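Long-range contact in guanidinopropionase (Pseudomonas aeruginosa, PDB 3NIQ), which hydrolyses 3-guanidinopropanoate to beta-alanine and urea with two manganese ions in each subunit of a homohexamer: residues A[127-132]-A[281-286]. Residues are numbered along the deposited sequence; the frame is centred on the assembly and turned at random.
Sequences LVTLPI and DVVEVS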
loop_
_atom_site.group_PDB
_atom_site.type_symbol
_atom_site.label_atom_id
_atom_site.label_comp_id
_atom_site.label_asym_id
_atom_site.label_seq_id
_atom_site.Cartn_x
_atom_site.Cartn_y
_atom_site.Cartn_z
ATOM N N LEU A 127 -23.302 7.202 13.476
ATOM C CA LEU A 127 -24.754 7.006 13.613
ATOM C C LEU A 127 -25.057 5.852 14.561
ATOM O O LEU A 127 -26.111 5.816 15.203
ATOM C CB LEU A 127 -25.454 6.842 12.244
ATOM C CG LEU A 127 -26.977 6.670 12.315
ATOM C CD1 LEU A 127 -27.639 7.898 12.971
ATOM C CD2 LEU A 127 -27.601 6.397 10.911
ATOM N N VAL A 128 -24.107 4.928 14.699
ATOM C CA VAL A 128 -24.278 3.813 15.623
ATOM C C VAL A 128 -24.547 4.264 17.068
ATOM O O VAL A 128 -25.206 3.549 17.847
ATOM C CB VAL A 128 -23.062 2.856 15.607
ATOM C CG1 VAL A 128 -21.763 3.622 15.748
ATOM C CG2 VAL A 128 -23.171 1.898 16.780
ATOM N N THR A 129 -24.055 5.445 17.431
ATOM C CA THR A 129 -24.223 5.924 18.808
ATOM C C THR A 129 -25.692 6.256 19.131
ATOM O O THR A 129 -26.136 6.097 20.280
ATOM C CB THR A 129 -23.297 7.130 19.112
ATOM O OG1 THR A 129 -21.951 6.775 18.777
ATOM C CG2 THR A 129 -23.339 7.504 20.600
ATOM N N LEU A 130 -26.442 6.689 18.122
ATOM C CA LEU A 130 -27.866 6.973 18.315
ATOM C C LEU A 130 -28.692 5.803 18.884
ATOM O O LEU A 130 -29.294 5.957 19.940
ATOM C CB LEU A 130 -28.521 7.505 17.035
ATOM C CG LEU A 130 -30.023 7.813 17.139
ATOM C CD1 LEU A 130 -30.305 8.779 18.264
ATOM C CD2 LEU A 130 -30.549 8.361 15.803
ATOM N N PRO A 131 -28.744 4.643 18.185
ATOM C CA PRO A 131 -29.519 3.537 18.767
ATOM C C PRO A 131 -29.014 3.085 20.139
ATOM O O PRO A 131 -29.806 2.710 20.998
ATOM C CB PRO A 131 -29.407 2.421 17.710
ATOM C CG PRO A 131 -28.189 2.820 16.865
ATOM C CD PRO A 131 -28.244 4.309 16.839
ATOM N N ILE A 132 -27.709 3.150 20.367
ATOM C CA ILE A 132 -27.150 2.934 21.702
ATOM C C ILE A 132 -27.772 3.895 22.741
ATOM O O ILE A 132 -28.246 3.456 23.807
ATOM C CB ILE A 132 -25.588 3.086 21.668
ATOM C CG1 ILE A 132 -24.975 2.032 20.748
ATOM C CG2 ILE A 132 -24.984 2.977 23.099
ATOM C CD1 ILE A 132 -23.380 2.036 20.679
ATOM N N ASP A 281 -17.806 4.443 23.371
ATOM C CA ASP A 281 -17.574 3.830 22.082
ATOM C C ASP A 281 -16.378 4.460 21.361
ATOM O O ASP A 281 -15.935 5.565 21.712
ATOM C CB ASP A 281 -18.843 3.851 21.193
ATOM C CG ASP A 281 -19.353 5.258 20.919
ATOM O OD1 ASP A 281 -18.522 6.155 20.677
ATOM O OD2 ASP A 281 -20.593 5.463 20.919
ATOM N N VAL A 282 -15.880 3.729 20.358
ATOM C CA VAL A 282 -14.793 4.172 19.489
ATOM C C VAL A 282 -15.313 3.982 18.077
ATOM O O VAL A 282 -15.523 2.849 17.637
ATOM C CB VAL A 282 -13.518 3.315 19.681
ATOM C CG1 VAL A 282 -12.431 3.775 18.744
ATOM C CG2 VAL A 282 -13.007 3.400 21.140
ATOM N N VAL A 283 -15.564 5.079 17.369
ATOM C CA VAL A 283 -16.267 4.965 16.085
ATOM C C VAL A 283 -15.437 5.530 14.945
ATOM O O VAL A 283 -14.448 6.185 15.199
ATOM C CB VAL A 283 -17.628 5.689 16.126
ATOM C CG1 VAL A 283 -18.520 5.035 17.157
ATOM C CG2 VAL A 283 -17.449 7.219 16.398
ATOM N N GLU A 284 -15.857 5.214 13.718
ATOM C CA GLU A 284 -15.320 5.740 12.446
ATOM C C GLU A 284 -13.960 5.145 12.039
ATOM O O GLU A 284 -13.306 5.669 11.132
ATOM C CB GLU A 284 -15.281 7.300 12.416
ATOM C CG GLU A 284 -16.642 8.006 12.548
ATOM C CD GLU A 284 -17.532 7.850 11.311
ATOM O OE1 GLU A 284 -17.097 7.239 10.303
ATOM O OE2 GLU A 284 -18.690 8.307 11.355
ATOM N N VAL A 285 -13.529 4.063 12.683
ATOM C CA VAL A 285 -12.399 3.301 12.120
ATOM C C VAL A 285 -12.822 2.695 10.784
ATOM O O VAL A 285 -13.775 1.940 10.727
ATOM C CB VAL A 285 -11.894 2.179 13.054
ATOM C CG1 VAL A 285 -10.735 1.405 12.394
ATOM C CG2 VAL A 285 -11.400 2.780 14.417
ATOM N N SER A 286 -12.115 3.034 9.710
ATOM C CA SER A 286 -12.518 2.594 8.376
ATOM C C SER A 286 -11.361 1.854 7.675
ATOM O O SER A 286 -10.521 2.467 7.022
ATOM C CB SER A 286 -13.020 3.785 7.554
ATOM O OG SER A 286 -13.474 3.371 6.275
#
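Asp-281 OD2 takes two hydroxyls, one across the contact from Thr-129 OG1, which donates to it over 2.9 Å, and one from Tyr-236 OH on the adjacent strand 235-240. In this alpha/beta fold of the arginase family, built on a parallel eight-stranded sheet, the aspartate stands near the end of strand 277-283, while the threonine lies on helix 129-136, three residues after the manganese ligand His-126. The two side chains meet at about a right angle, and the hydroxyl reaches OD2 from above the carboxylate, 40° out of its plane. OG1 sits anti to the carbonyl carbon of Thr-129 (chi1 -53°), beside the backbone N, and also has a weak bond to His-126 O. CG2 of the same threonine lies 3.4 Å from OD2, covering the oxygen with a methyl group. Ile-132 brings the tip of its extended chain, CD1, to 4.4 Å from OD2, a loose approach. Since Ser-238 OG binds the other oxygen, OD1, three hydroxyls together hold the buried carboxylate and fix its rotation, and would be expected to stabilise a negative charge there. Next to this polar cluster the contact turns apolar. Two residues along the strand from Asp-281, the CB of Val-283 is directed toward 127-132. Its side chain also touches Asp-240, a ligand of both manganese ions, and comes within about 5 Å of a bound manganese, so this packing borders the metal site. Here the two valine side chains cross obliquely, methyl to methyl, Val-128 CG1 against Val-283 CG1 at 3.8 Å.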